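Local coordinates for ABC-type transport system, molybdenum-specific extracellular solute-binding protein (Clostridium difficile, PDB 4KD5) that probably binds molybdate, and perhaps tungstate, outside the cell and hands it to the membrane components of an ABC transporter, at residues Cys56-Ser61 with Glu213-Glu218; Val196-Ala201 with Ala207-Glu212; Asp83-Asp88 with Lys222-Phe227. One frame throughout, in Å; residues are numbered along the deposited sequence.

Interaction 1 (Cys56-Ser61 with Glu213-Glu218)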
ATOM      1  N   CYS A  56     -15.375  -4.887  -7.556  0.63 56.59           N
ATOM      2  CA  CYS A  56     -15.428  -4.977  -6.104  0.63 55.52           C
ATOM      3  C   CYS A  56     -14.012  -5.025  -5.550  0.63 53.80           C
ATOM      4  O   CYS A  56     -13.115  -5.580  -6.176  0.63 56.41           O
ATOM      5  CB  CYS A  56     -16.215  -6.214  -5.679  0.63 54.75           C
ATOM      6  SG  CYS A  56     -17.958  -6.165  -6.139  0.63 61.25           S
ATOM      7  N   ASP A  57     -13.814  -4.432  -4.380  1.00 48.94           N
ATOM      8  CA  ASP A  57     -12.487  -4.370  -3.773  1.00 57.75           C
ATOM      9  C   ASP A  57     -12.290  -5.371  -2.643  1.00 54.38           C
ATOM     10  O   ASP A  57     -11.259  -6.034  -2.569  1.00 54.01           O
ATOM     11  CB  ASP A  57     -12.192  -2.954  -3.266  1.00 52.10           C
ATOM     12  CG  ASP A  57     -12.173  -1.931  -4.377  1.00 55.37           C
ATOM     13  OD1 ASP A  57     -11.298  -2.031  -5.257  1.00 55.19           O
ATOM     14  OD2 ASP A  57     -13.033  -1.030  -4.364  1.00 60.00           O
ATOM     15  N   LEU A  58     -13.283  -5.471  -1.767  1.00 55.82           N
ATOM     16  CA  LEU A  58     -13.244  -6.417  -0.659  1.00 56.89           C
ATOM     17  C   LEU A  58     -14.562  -7.193  -0.613  1.00 59.62           C
ATOM     18  O   LEU A  58     -15.620  -6.647  -0.940  1.00 67.63           O
ATOM     19  CB  LEU A  58     -13.013  -5.683   0.664  1.00 57.55           C
ATOM     20  CG  LEU A  58     -12.542  -6.504   1.867  1.00 57.13           C
ATOM     21  CD1 LEU A  58     -11.034  -6.666   1.857  1.00 49.23           C
ATOM     22  CD2 LEU A  58     -12.978  -5.844   3.162  1.00 62.89           C
ATOM     23  N   PHE A  59     -14.497  -8.463  -0.225  1.00 51.70           N
ATOM     24  CA  PHE A  59     -15.694  -9.293  -0.132  1.00 49.92           C
ATOM     25  C   PHE A  59     -15.742 -10.009   1.219  1.00 49.03           C
ATOM     26  O   PHE A  59     -14.780 -10.671   1.615  1.00 50.78           O
ATOM     27  CB  PHE A  59     -15.725 -10.292  -1.292  1.00 50.32           C
ATOM     28  CG  PHE A  59     -16.876 -11.258  -1.242  1.00 54.34           C
ATOM     29  CD1 PHE A  59     -18.142 -10.842  -0.858  1.00 58.02           C
ATOM     30  CD2 PHE A  59     -16.696 -12.577  -1.620  1.00 54.87           C
ATOM     31  CE1 PHE A  59     -19.198 -11.733  -0.828  1.00 54.94           C
ATOM     32  CE2 PHE A  59     -17.744 -13.473  -1.594  1.00 52.95           C
ATOM     33  CZ  PHE A  59     -18.998 -13.052  -1.198  1.00 56.11           C
ATOM     34  N   ILE A  60     -16.859  -9.852   1.926  1.00 45.41           N
ATOM     35  CA  ILE A  60     -17.087 -10.552   3.186  1.00 48.44           C
ATOM     36  C   ILE A  60     -18.240 -11.532   2.997  1.00 52.41           C
ATOM     37  O   ILE A  60     -19.362 -11.129   2.676  1.00 53.80           O
ATOM     38  CB  ILE A  60     -17.437  -9.576   4.317  1.00 46.05           C
ATOM     39  CG1 ILE A  60     -16.511  -8.361   4.285  1.00 42.82           C
ATOM     40  CG2 ILE A  60     -17.358 -10.273   5.663  1.00 47.25           C
ATOM     41  CD1 ILE A  60     -16.825  -7.315   5.343  1.00 36.00           C
ATOM     42  N   SER A  61     -17.970 -12.817   3.203  1.00 53.86           N
ATOM     43  CA  SER A  61     -18.952 -13.852   2.899  1.00 58.73           C
ATOM     44  C   SER A  61     -19.605 -14.444   4.143  1.00 62.80           C
ATOM     45  O   SER A  61     -19.116 -14.265   5.255  1.00 65.05           O
ATOM     46  CB  SER A  61     -18.298 -14.964   2.088  1.00 66.46           C
ATOM     47  OG  SER A  61     -19.222 -15.508   1.176  1.00 76.81           O
ATOM     48  N   GLU A 213      -7.265  -5.107   7.394  0.54 47.63           N
ATOM     49  CA  GLU A 213      -6.547  -5.236   8.659  0.54 49.89           C
ATOM     50  C   GLU A 213      -7.190  -4.443   9.793  0.54 49.33           C
ATOM     51  O   GLU A 213      -6.968  -4.746  10.960  0.54 50.66           O
ATOM     52  CB  GLU A 213      -5.062  -4.898   8.506  0.54 48.46           C
ATOM     53  CG  GLU A 213      -4.147  -6.122   8.572  0.54 50.81           C
ATOM     54  CD  GLU A 213      -4.223  -6.859   9.905  0.54 53.87           C
ATOM     55  OE1 GLU A 213      -3.890  -8.061   9.936  0.54 57.66           O
ATOM     56  OE2 GLU A 213      -4.603  -6.240  10.924  0.54 52.20           O
ATOM     57  N   PHE A 214      -7.998  -3.444   9.456  1.00 43.06           N
ATOM     58  CA  PHE A 214      -8.760  -2.731  10.475  1.00 46.12           C
ATOM     59  C   PHE A 214      -9.839  -3.654  11.024  1.00 40.98           C
ATOM     60  O   PHE A 214     -10.119  -3.664  12.220  1.00 46.26           O
ATOM     61  CB  PHE A 214      -9.401  -1.459   9.914  1.00 42.11           C
ATOM     62  CG  PHE A 214     -10.368  -0.807  10.860  1.00 47.91           C
ATOM     63  CD1 PHE A 214      -9.915  -0.168  12.005  1.00 54.46           C
ATOM     64  CD2 PHE A 214     -11.732  -0.831  10.605  1.00 43.06           C
ATOM     65  CE1 PHE A 214     -10.805   0.434  12.885  1.00 53.87           C
ATOM     66  CE2 PHE A 214     -12.629  -0.230  11.478  1.00 46.86           C
ATOM     67  CZ  PHE A 214     -12.163   0.405  12.620  1.00 51.33           C
ATOM     68  N   LEU A 215     -10.435  -4.430  10.127  1.00 43.70           N
ATOM     69  CA  LEU A 215     -11.467  -5.391  10.488  1.00 47.94           C
ATOM     70  C   LEU A 215     -10.899  -6.483  11.389  1.00 49.88           C
ATOM     71  O   LEU A 215     -11.560  -6.940  12.319  1.00 46.27           O
ATOM     72  CB  LEU A 215     -12.071  -6.010   9.225  1.00 46.09           C
ATOM     73  CG  LEU A 215     -12.672  -5.059   8.193  1.00 48.66           C
ATOM     74  CD1 LEU A 215     -13.192  -5.817   6.978  1.00 48.67           C
ATOM     75  CD2 LEU A 215     -13.786  -4.245   8.817  1.00 45.37           C
ATOM     76  N   LEU A 216      -9.663  -6.886  11.108  1.00 44.55           N
ATOM     77  CA  LEU A 216      -9.002  -7.956  11.846  1.00 43.71           C
ATOM     78  C   LEU A 216      -8.300  -7.422  13.093  1.00 51.63           C
ATOM     79  O   LEU A 216      -7.710  -8.184  13.860  1.00 53.94           O
ATOM     80  CB  LEU A 216      -8.006  -8.686  10.941  1.00 39.56           C
ATOM     81  CG  LEU A 216      -8.568  -9.299   9.658  1.00 44.88           C
ATOM     82  CD1 LEU A 216      -7.459  -9.747   8.724  1.00 38.06           C
ATOM     83  CD2 LEU A 216      -9.482 -10.474   9.976  1.00 43.63           C
ATOM     84  N   SER A 217      -8.371  -6.108  13.296  1.00 53.97           N
ATOM     85  CA  SER A 217      -7.714  -5.472  14.439  1.00 58.15           C
ATOM     86  C   SER A 217      -8.570  -5.533  15.702  1.00 55.47           C
ATOM     87  O   SER A 217      -9.774  -5.797  15.633  1.00 57.31           O
ATOM     88  CB  SER A 217      -7.366  -4.019  14.117  1.00 62.19           C
ATOM     89  OG  SER A 217      -8.514  -3.195  14.184  1.00 64.88           O
ATOM     90  N   GLU A 218      -7.938  -5.285  16.846  1.00 59.14           N
ATOM     91  CA  GLU A 218      -8.610  -5.355  18.140  1.00 64.16           C
ATOM     92  C   GLU A 218      -9.826  -4.436  18.214  1.00 71.82           C
ATOM     93  O   GLU A 218     -10.889  -4.841  18.677  1.00 78.97           O
ATOM     94  CB  GLU A 218      -7.616  -5.054  19.269  1.00 64.70           C
ATOM     95  CG  GLU A 218      -6.429  -6.016  19.306  1.00 76.25           C
ATOM     96  CD  GLU A 218      -5.290  -5.525  20.183  1.00 89.30           C
ATOM     97  OE1 GLU A 218      -5.521  -4.626  21.017  1.00 98.93           O
ATOM     98  OE2 GLU A 218      -4.162  -6.042  20.032  1.00 90.05           O
TER
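The isobutyl end of L215 overlaps two side chains of strand 58-60, L58 and I60, in a small, wholly apolar contact. Its methyl CD1 is the atom that does the touching. The closer partner is L58, whose CD2 lies 3.8 Å from CD1 of L215; the two leucines reach toward each other and meet tip to tip. I60 brings up its terminal methyl, with CD1 at 4.3 Å from CD1 of L215, at the outer limit of packing distance. L58 and I60 are alternate residues of the strand; their side chains therefore leave the same face of the sheet, and both reach the same methyl of L215. In L215 the CG branch stands anti to the carbonyl carbon (chi1 -57°), and an extended second torsion (chi2 178°) carries CD1 on toward the strand, spanning a backbone separation of 10.6 Å between the CA atoms of I60 and L215. The buried area is small, 77 Å², because methyl ends alone meet across this wide gap.

Past L215 the helix gives way to a short link before helix 218-226, where S217 is the N-cap residue; its OG also lies within hydrogen-bonding reach of K29 O of the second subunit. The contact sets helix 205-215 on a face of the alpha/beta sheet in one lobe of the two-lobed solute-binding fold. Strand 58-60 runs between its parallel neighbour 6-13 and its antiparallel neighbour 193-198, and L58 touches I10 on the former and V196 and V198 on the latter. Helix 65-72 packs on the other face through F59.

Interaction 2 (Val196-Ala201 with Ala207-Glu212). With FMT (formic acid), chain H; FMT (formic acid), chain F.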
ATOM      1  N   VAL A 196     -13.230 -13.134   4.867  1.00 38.59           N
ATOM      2  CA  VAL A 196     -13.019 -11.896   4.129  1.00 33.62           C
ATOM      3  C   VAL A 196     -11.874 -12.113   3.140  1.00 40.20           C
ATOM      4  O   VAL A 196     -10.981 -12.921   3.390  1.00 41.22           O
ATOM      5  CB  VAL A 196     -12.701 -10.714   5.090  1.00 43.30           C
ATOM      6  CG1 VAL A 196     -11.395 -10.951   5.829  1.00 42.57           C
ATOM      7  CG2 VAL A 196     -12.645  -9.386   4.343  1.00 33.36           C
ATOM      8  N   SER A 197     -11.907 -11.417   2.008  1.00 40.35           N
ATOM      9  CA  SER A 197     -10.792 -11.463   1.063  1.00 45.86           C
ATOM     10  C   SER A 197     -10.729 -10.209   0.200  1.00 48.23           C
ATOM     11  O   SER A 197     -11.763  -9.625  -0.126  1.00 51.62           O
ATOM     12  CB  SER A 197     -10.895 -12.700   0.169  1.00 47.37           C
ATOM     13  OG  SER A 197      -9.785 -12.775  -0.706  1.00 61.00           O
ATOM     14  N   VAL A 198      -9.520  -9.796  -0.171  1.00 45.64           N
ATOM     15  CA  VAL A 198      -9.356  -8.723  -1.147  1.00 48.72           C
ATOM     16  C   VAL A 198      -9.562  -9.317  -2.540  1.00 49.87           C
ATOM     17  O   VAL A 198      -9.086 -10.420  -2.823  1.00 46.76           O
ATOM     18  CB  VAL A 198      -7.965  -8.070  -1.051  1.00 48.15           C
ATOM     19  CG1 VAL A 198      -7.777  -7.033  -2.147  1.00 36.60           C
ATOM     20  CG2 VAL A 198      -7.781  -7.418   0.303  1.00 46.17           C
ATOM     21  N   ILE A 199     -10.277  -8.598  -3.400  1.00 44.98           N
ATOM     22  CA  ILE A 199     -10.550  -9.074  -4.753  1.00 45.31           C
ATOM     23  C   ILE A 199      -9.351  -8.813  -5.673  1.00 44.34           C
ATOM     24  O   ILE A 199      -8.745  -7.744  -5.616  1.00 46.14           O
ATOM     25  CB  ILE A 199     -11.818  -8.410  -5.311  1.00 54.72           C
ATOM     26  CG1 ILE A 199     -12.994  -8.646  -4.364  1.00 54.52           C
ATOM     27  CG2 ILE A 199     -12.153  -8.939  -6.687  1.00 52.36           C
ATOM     28  CD1 ILE A 199     -13.282 -10.110  -4.109  1.00 44.89           C
ATOM     29  N   LYS A 200      -9.014  -9.790  -6.514  1.00 45.75           N
ATOM     30  CA  LYS A 200      -7.830  -9.719  -7.377  1.00 53.82           C
ATOM     31  C   LYS A 200      -7.902  -8.582  -8.394  1.00 54.25           C
ATOM     32  O   LYS A 200      -6.920  -7.876  -8.622  1.00 49.91           O
ATOM     33  CB  LYS A 200      -7.644 -11.057  -8.099  1.00 57.76           C
ATOM     34  CG  LYS A 200      -6.368 -11.169  -8.913  1.00 58.82           C
ATOM     35  CD  LYS A 200      -5.151 -11.264  -8.014  1.00 63.07           C
ATOM     36  CE  LYS A 200      -4.191 -12.330  -8.516  1.00 75.15           C
ATOM     37  NZ  LYS A 200      -4.868 -13.646  -8.695  1.00 78.84           N
ATOM     38  N   ALA A 201      -9.074  -8.401  -8.993  1.00 56.60           N
ATOM     39  CA  ALA A 201      -9.255  -7.391 -10.036  1.00 59.86           C
ATOM     40  C   ALA A 201      -9.307  -5.966  -9.500  1.00 63.80           C
ATOM     41  O   ALA A 201      -9.331  -5.010 -10.275  1.00 64.92           O
ATOM     42  CB  ALA A 201     -10.493  -7.684 -10.847  1.00 60.50           C
ATOM     43  N   ALA A 207      -5.077  -0.381  -0.531  1.00 42.98           N
ATOM     44  CA  ALA A 207      -6.104   0.293   0.260  1.00 49.30           C
ATOM     45  C   ALA A 207      -7.102  -0.720   0.830  1.00 57.70           C
ATOM     46  O   ALA A 207      -7.630  -0.538   1.929  1.00 61.13           O
ATOM     47  CB  ALA A 207      -6.820   1.329  -0.574  1.00 39.30           C
ATOM     48  N   ALA A 208      -7.354  -1.786   0.077  1.00 55.20           N
ATOM     49  CA  ALA A 208      -8.259  -2.843   0.517  1.00 54.23           C
ATOM     50  C   ALA A 208      -7.627  -3.696   1.617  1.00 51.53           C
ATOM     51  O   ALA A 208      -8.294  -4.058   2.590  1.00 49.95           O
ATOM     52  CB  ALA A 208      -8.668  -3.706  -0.657  1.00 55.88           C
ATOM     53  N   LYS A 209      -6.350  -4.036   1.449  1.00 47.96           N
ATOM     54  CA  LYS A 209      -5.618  -4.790   2.460  1.00 46.61           C
ATOM     55  C   LYS A 209      -5.569  -4.036   3.783  1.00 49.47           C
ATOM     56  O   LYS A 209      -5.671  -4.627   4.854  1.00 48.61           O
ATOM     57  CB  LYS A 209      -4.190  -5.085   1.986  1.00 48.25           C
ATOM     58  CG  LYS A 209      -4.075  -6.032   0.803  1.00 51.61           C
ATOM     59  CD  LYS A 209      -2.646  -6.586   0.695  1.00 59.11           C
ATOM     60  CE  LYS A 209      -2.447  -7.393  -0.587  1.00 63.46           C
ATOM     61  NZ  LYS A 209      -1.216  -8.242  -0.571  1.00 60.45           N
ATOM     62  N   LYS A 210      -5.401  -2.721   3.697  1.00 53.12           N
ATOM     63  CA  LYS A 210      -5.332  -1.882   4.889  1.00 57.55           C
ATOM     64  C   LYS A 210      -6.679  -1.796   5.600  1.00 52.25           C
ATOM     65  O   LYS A 210      -6.737  -1.774   6.825  1.00 53.37           O
ATOM     66  CB  LYS A 210      -4.825  -0.479   4.542  1.00 56.99           C
ATOM     67  CG  LYS A 210      -3.339  -0.255   4.797  1.00 61.43           C
ATOM     68  CD  LYS A 210      -2.462  -1.207   3.998  1.00 66.64           C
ATOM     69  CE  LYS A 210      -0.981  -0.946   4.254  1.00 72.41           C
ATOM     70  NZ  LYS A 210      -0.610  -1.104   5.692  1.00 74.55           N
ATOM     71  N   PHE A 211      -7.763  -1.744   4.833  1.00 43.74           N
ATOM     72  CA  PHE A 211      -9.090  -1.742   5.435  1.00 40.35           C
ATOM     73  C   PHE A 211      -9.430  -3.105   6.016  1.00 41.56           C
ATOM     74  O   PHE A 211     -10.141  -3.201   7.012  1.00 53.26           O
ATOM     75  CB  PHE A 211     -10.173  -1.312   4.444  1.00 39.25           C
ATOM     76  CG  PHE A 211     -11.568  -1.440   4.993  1.00 43.95           C
ATOM     77  CD1 PHE A 211     -11.972  -0.680   6.083  1.00 46.41           C
ATOM     78  CD2 PHE A 211     -12.472  -2.326   4.428  1.00 43.03           C
ATOM     79  CE1 PHE A 211     -13.256  -0.801   6.595  1.00 51.37           C
ATOM     80  CE2 PHE A 211     -13.757  -2.449   4.935  1.00 43.62           C
ATOM     81  CZ  PHE A 211     -14.148  -1.686   6.018  1.00 49.05           C
ATOM     82  N   GLU A 212      -8.929  -4.162   5.386  1.00 43.76           N
ATOM     83  CA  GLU A 212      -9.146  -5.512   5.898  1.00 52.90           C
ATOM     84  C   GLU A 212      -8.452  -5.685   7.247  1.00 49.57           C
ATOM     85  O   GLU A 212      -8.985  -6.332   8.149  1.00 53.92           O
ATOM     86  CB  GLU A 212      -8.648  -6.571   4.908  1.00 51.80           C
ATOM     87  CG  GLU A 212      -8.933  -8.000   5.359  1.00 52.12           C
ATOM     88  CD  GLU A 212      -8.309  -9.054   4.463  1.00 52.81           C
ATOM     89  OE1 GLU A 212      -7.871 -10.089   5.004  1.00 55.85           O
ATOM     90  OE2 GLU A 212      -8.267  -8.861   3.230  1.00 54.01           O
TER
HETATM   91  C   FMT H 303     -11.980 -10.668  -9.616  1.00 82.31           C
HETATM   92  O1  FMT H 303     -10.766 -10.538  -9.445  1.00 72.93           O
HETATM   93  O2  FMT H 303     -12.648 -10.048 -10.445  1.00 80.88           O
HETATM   94  C   FMT F 301      -4.002   2.099  -2.975  1.00 70.00           C
HETATM   95  O1  FMT F 301      -4.285   1.034  -3.524  1.00 70.76           O
HETATM   96  O2  FMT F 301      -3.306   2.189  -1.964  1.00 65.86           O
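V198 and E212 make the closest approach, with CG2 of V198 at 3.3 Å from OE2 of E212. The same carboxylate lies against V196, where CG1 comes within 3.7 Å of E212 OE1, so that two valines two positions apart on the strand both border one acidic group. E212 arrives fully extended, CG anti to the backbone N (chi1 -176°), and its chain passes obliquely over the valine methyls. One helical turn earlier, A208 offers its small side chain to V198, CB to CG1 at 3.8 Å, allowing the CA atoms of V198 and A208 to come as near as 6.2 Å. CG2 of V198 also brushes the side chain of K209, 4.0 Å from its CG.

The buried carboxylate of E212 lies beside methyls of V196 and V198, a setting that may raise its pKa. T80 touches the E212 side chain and, through OG1, accepts a hydrogen bond from V198 N, placing a polar neighbour close by. In the first turn of helix 205-215, A207 N makes a weak bond to one formate, while A201 N is bonded to O1 of another at 2.8 Å; both formates probably come from the crystallisation liquor.

The two elements run nearly antiparallel, at 159° with axes 8.6 Å apart, as expected where a strand turns back directly into the helix that covers it in an alpha/beta fold. Strand 193-198 lies between strands 58-60 and 82-94 in the sheet. F211 extends the helix packing over L58, L8 and I10, meeting Y27 of helix 17-28 edge-to-face.

Interaction 3 (Asp83-Asp88 with Lys222-Phe227)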
ATOM      1  N   ASP A  83     -10.421 -15.495   8.144  1.00 45.22           N
ATOM      2  CA  ASP A  83     -11.693 -15.562   8.836  1.00 52.72           C
ATOM      3  C   ASP A  83     -11.867 -14.298   9.664  1.00 54.26           C
ATOM      4  O   ASP A  83     -11.123 -14.070  10.616  1.00 55.15           O
ATOM      5  CB  ASP A  83     -11.752 -16.810   9.720  1.00 60.78           C
ATOM      6  CG  ASP A  83     -11.795 -18.088   8.914  1.00 68.79           C
ATOM      7  OD1 ASP A  83     -12.267 -18.035   7.765  1.00 71.27           O
ATOM      8  OD2 ASP A  83     -11.347 -19.135   9.428  1.00 72.12           O
ATOM      9  N   LEU A  84     -12.829 -13.467   9.271  1.00 49.76           N
ATOM     10  CA  LEU A  84     -13.069 -12.199   9.945  1.00 48.24           C
ATOM     11  C   LEU A  84     -13.666 -12.422  11.334  1.00 52.29           C
ATOM     12  O   LEU A  84     -12.987 -12.242  12.350  1.00 56.04           O
ATOM     13  CB  LEU A  84     -13.987 -11.325   9.093  1.00 44.39           C
ATOM     14  CG  LEU A  84     -14.272  -9.917   9.596  1.00 45.82           C
ATOM     15  CD1 LEU A  84     -12.970  -9.291  10.033  1.00 42.48           C
ATOM     16  CD2 LEU A  84     -14.941  -9.090   8.509  1.00 33.73           C
ATOM     17  N   VAL A  85     -14.937 -12.814  11.369  1.00 43.93           N
ATOM     18  CA  VAL A  85     -15.593 -13.176  12.620  1.00 44.53           C
ATOM     19  C   VAL A  85     -16.353 -14.482  12.454  1.00 51.00           C
ATOM     20  O   VAL A  85     -16.481 -15.009  11.348  1.00 50.90           O
ATOM     21  CB  VAL A  85     -16.566 -12.091  13.114  1.00 48.32           C
ATOM     22  CG1 VAL A  85     -15.857 -10.759  13.253  1.00 45.65           C
ATOM     23  CG2 VAL A  85     -17.748 -11.960  12.163  1.00 53.30           C
ATOM     24  N   LYS A  86     -16.860 -14.998  13.564  1.00 50.55           N
ATOM     25  CA  LYS A  86     -17.695 -16.183  13.527  1.00 63.59           C
ATOM     26  C   LYS A  86     -18.912 -15.941  14.401  1.00 65.32           C
ATOM     27  O   LYS A  86     -18.894 -15.067  15.268  1.00 64.16           O
ATOM     28  CB  LYS A  86     -16.918 -17.416  13.995  1.00 68.93           C
ATOM     29  CG  LYS A  86     -16.453 -17.346  15.442  1.00 74.08           C
ATOM     30  CD  LYS A  86     -15.592 -18.552  15.842  1.00 88.26           C
ATOM     31  CE  LYS A  86     -15.291 -19.496  14.683  1.00 97.98           C
ATOM     32  NZ  LYS A  86     -14.099 -19.091  13.882  1.00 97.95           N
ATOM     33  N   ASN A  87     -19.976 -16.701  14.169  1.00 65.53           N
ATOM     34  CA  ASN A  87     -21.168 -16.564  14.989  1.00 55.55           C
ATOM     35  C   ASN A  87     -21.287 -17.726  15.959  1.00 59.39           C
ATOM     36  O   ASN A  87     -20.566 -18.717  15.841  1.00 68.03           O
ATOM     37  CB  ASN A  87     -22.416 -16.473  14.110  1.00 66.34           C
ATOM     38  CG  ASN A  87     -23.299 -15.303  14.478  1.00 65.29           C
ATOM     39  OD1 ASN A  87     -23.434 -14.957  15.653  1.00 67.67           O
ATOM     40  ND2 ASN A  87     -23.899 -14.675  13.470  1.00 60.50           N
ATOM     41  N   ASP A  88     -22.187 -17.595  16.925  1.00 70.24           N
ATOM     42  CA  ASP A  88     -22.473 -18.688  17.841  1.00 75.77           C
ATOM     43  C   ASP A  88     -23.930 -19.098  17.734  1.00 82.25           C
ATOM     44  O   ASP A  88     -24.805 -18.251  17.566  1.00 69.16           O
ATOM     45  CB  ASP A  88     -22.136 -18.294  19.282  1.00 82.11           C
ATOM     46  CG  ASP A  88     -20.778 -18.800  19.722  1.00 89.42           C
ATOM     47  OD1 ASP A  88     -20.365 -19.872  19.238  1.00 94.42           O
ATOM     48  OD2 ASP A  88     -20.125 -18.130  20.548  1.00 91.93           O
ATOM     49  N   LYS A 222     -13.702  -5.720  18.195  1.00 49.62           N
ATOM     50  CA  LYS A 222     -14.590  -5.266  19.267  1.00 59.90           C
ATOM     51  C   LYS A 222     -15.862  -4.606  18.742  1.00 65.02           C
ATOM     52  O   LYS A 222     -16.880  -4.579  19.431  1.00 74.18           O
ATOM     53  CB  LYS A 222     -13.859  -4.316  20.225  1.00 53.86           C
ATOM     54  CG  LYS A 222     -12.864  -4.997  21.155  1.00 55.69           C
ATOM     55  CD  LYS A 222     -12.365  -4.036  22.229  1.00 75.58           C
ATOM     56  CE  LYS A 222     -11.252  -4.653  23.066  1.00 82.15           C
ATOM     57  NZ  LYS A 222     -10.786  -3.729  24.145  1.00 90.96           N
ATOM     58  N   ILE A 223     -15.797  -4.064  17.531  1.00 56.75           N
ATOM     59  CA  ILE A 223     -16.974  -3.482  16.890  1.00 59.59           C
ATOM     60  C   ILE A 223     -17.954  -4.582  16.483  1.00 56.71           C
ATOM     61  O   ILE A 223     -19.157  -4.472  16.720  1.00 51.48           O
ATOM     62  CB  ILE A 223     -16.591  -2.613  15.670  1.00 57.11           C
ATOM     63  CG1 ILE A 223     -15.993  -1.285  16.136  1.00 55.58           C
ATOM     64  CG2 ILE A 223     -17.797  -2.341  14.790  1.00 54.23           C
ATOM     65  CD1 ILE A 223     -15.611  -0.368  15.000  1.00 49.82           C
ATOM     66  N   PHE A 224     -17.431  -5.648  15.888  1.00 43.06           N
ATOM     67  CA  PHE A 224     -18.259  -6.780  15.498  1.00 48.65           C
ATOM     68  C   PHE A 224     -18.861  -7.481  16.716  1.00 51.15           C
ATOM     69  O   PHE A 224     -19.919  -8.098  16.617  1.00 60.78           O
ATOM     70  CB  PHE A 224     -17.452  -7.775  14.656  1.00 46.63           C
ATOM     71  CG  PHE A 224     -17.182  -7.312  13.251  1.00 51.97           C
ATOM     72  CD1 PHE A 224     -18.209  -7.224  12.325  1.00 49.08           C
ATOM     73  CD2 PHE A 224     -15.895  -6.988  12.850  1.00 56.32           C
ATOM     74  CE1 PHE A 224     -17.958  -6.805  11.026  1.00 44.80           C
ATOM     75  CE2 PHE A 224     -15.641  -6.573  11.554  1.00 53.51           C
ATOM     76  CZ  PHE A 224     -16.677  -6.481  10.641  1.00 42.42           C
ATOM     77  N   GLU A 225     -18.193  -7.376  17.863  1.00 49.82           N
ATOM     78  CA  GLU A 225     -18.679  -7.988  19.101  1.00 53.95           C
ATOM     79  C   GLU A 225     -19.799  -7.183  19.772  1.00 57.77           C
ATOM     80  O   GLU A 225     -20.536  -7.705  20.608  1.00 70.63           O
ATOM     81  CB  GLU A 225     -17.511  -8.264  20.063  1.00 53.21           C
ATOM     82  CG  GLU A 225     -16.540  -9.325  19.547  1.00 66.72           C
ATOM     83  CD  GLU A 225     -15.202  -9.315  20.267  1.00 84.44           C
ATOM     84  OE1 GLU A 225     -15.077  -8.611  21.291  1.00 95.54           O
ATOM     85  OE2 GLU A 225     -14.271 -10.011  19.804  1.00 84.68           O
ATOM     86  N   GLU A 226     -19.923  -5.912  19.399  1.00 52.39           N
ATOM     87  CA  GLU A 226     -21.053  -5.097  19.833  1.00 59.20           C
ATOM     88  C   GLU A 226     -22.330  -5.610  19.183  1.00 57.13           C
ATOM     89  O   GLU A 226     -23.427  -5.415  19.695  1.00 59.94           O
ATOM     90  CB  GLU A 226     -20.845  -3.629  19.438  1.00 62.38           C
ATOM     91  CG  GLU A 226     -19.648  -2.945  20.078  1.00 69.48           C
ATOM     92  CD  GLU A 226     -19.390  -1.563  19.499  1.00 78.29           C
ATOM     93  OE1 GLU A 226     -20.232  -1.078  18.715  1.00 78.28           O
ATOM     94  OE2 GLU A 226     -18.344  -0.961  19.822  1.00 84.49           O
ATOM     95  N   PHE A 227     -22.173  -6.263  18.039  1.00 47.95           N
ATOM     96  CA  PHE A 227     -23.319  -6.684  17.249  1.00 54.53           C
ATOM     97  C   PHE A 227     -23.561  -8.190  17.335  1.00 52.52           C
ATOM     98  O   PHE A 227     -24.288  -8.761  16.518  1.00 46.50           O
ATOM     99  CB  PHE A 227     -23.164  -6.206  15.798  1.00 58.08           C
ATOM    100  CG  PHE A 227     -23.218  -4.706  15.648  1.00 62.95           C
ATOM    101  CD1 PHE A 227     -24.423  -4.069  15.393  1.00 61.56           C
ATOM    102  CD2 PHE A 227     -22.074  -3.934  15.786  1.00 62.42           C
ATOM    103  CE1 PHE A 227     -24.484  -2.688  15.266  1.00 63.08           C
ATOM    104  CE2 PHE A 227     -22.127  -2.552  15.660  1.00 58.16           C
ATOM    105  CZ  PHE A 227     -23.333  -1.930  15.399  1.00 57.95           C
TER
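The F224 ring is met obliquely by methyls of two consecutive strand residues, L84 and V85, whose side chains cross that of F224 at about a right angle. V85 takes the end near the backbone, its CG1 lying 3.7 Å from F224 CB and equally near CG, while L84 takes the far end, its CD2 at 3.8 Å from F224 CZ. The second flat group of the helix segment, the F227 ring, has the carbonyl oxygen of I223 in plane at its edge. Strand 82-94 runs from one lobe to the other in the two-lobed periplasmic binding protein fold, and here helix 218-226 packs against it.

Neighbours in a regular strand would point to opposite faces. L84 instead leaves the extended conformation (psi -73°), and both L84 and V85 form backbone bonds with Y194, as in a beta bulge; this local break turns both side chains toward F224. With its CG anti to the backbone N (chi1 -176°), L84 carries its methyls to the CZ/CE2 end of the ring, CD2 nearest CZ and CD1 nearest CE2. F224 also touches A19 of helix 17-28 and L215 of helix 205-215, and L84 O accepts a hydrogen bond from Q221 NE2.

Farther along, N87 ties the strand to its surroundings: ND2 bonds both S170 OG and Y194 OH. Its OD1 accepts D88 N at 3.2 Å with a bent N-H...O angle, the donor lying in the carbonyl plane and at 96° to the C=O bond.

All three contacts pack the consecutive helices 205-215 and 218-226 onto one sheet. Interactions 1 and 2 share helix 205-215 and have centres about 7 Å apart; their strands, 58-60 and 193-198, are antiparallel neighbours joined by probable backbone hydrogen bonds, D57 with I199 and F59 with S197. Interaction 3 uses strand 82-94, which borders 193-198; its centre is about 12 Å from that of interaction 1 and about 18 Å from that of interaction 2. L84 bridges interactions 1 and 3 by touching I60 and L215. Along the chain, interaction 2 is local, whereas interactions 1 and 3 bring C-terminal helices back to early strands in alternating order, tying together the lobe that holds S15 and S43, two of the predicted molybdate-binding residues.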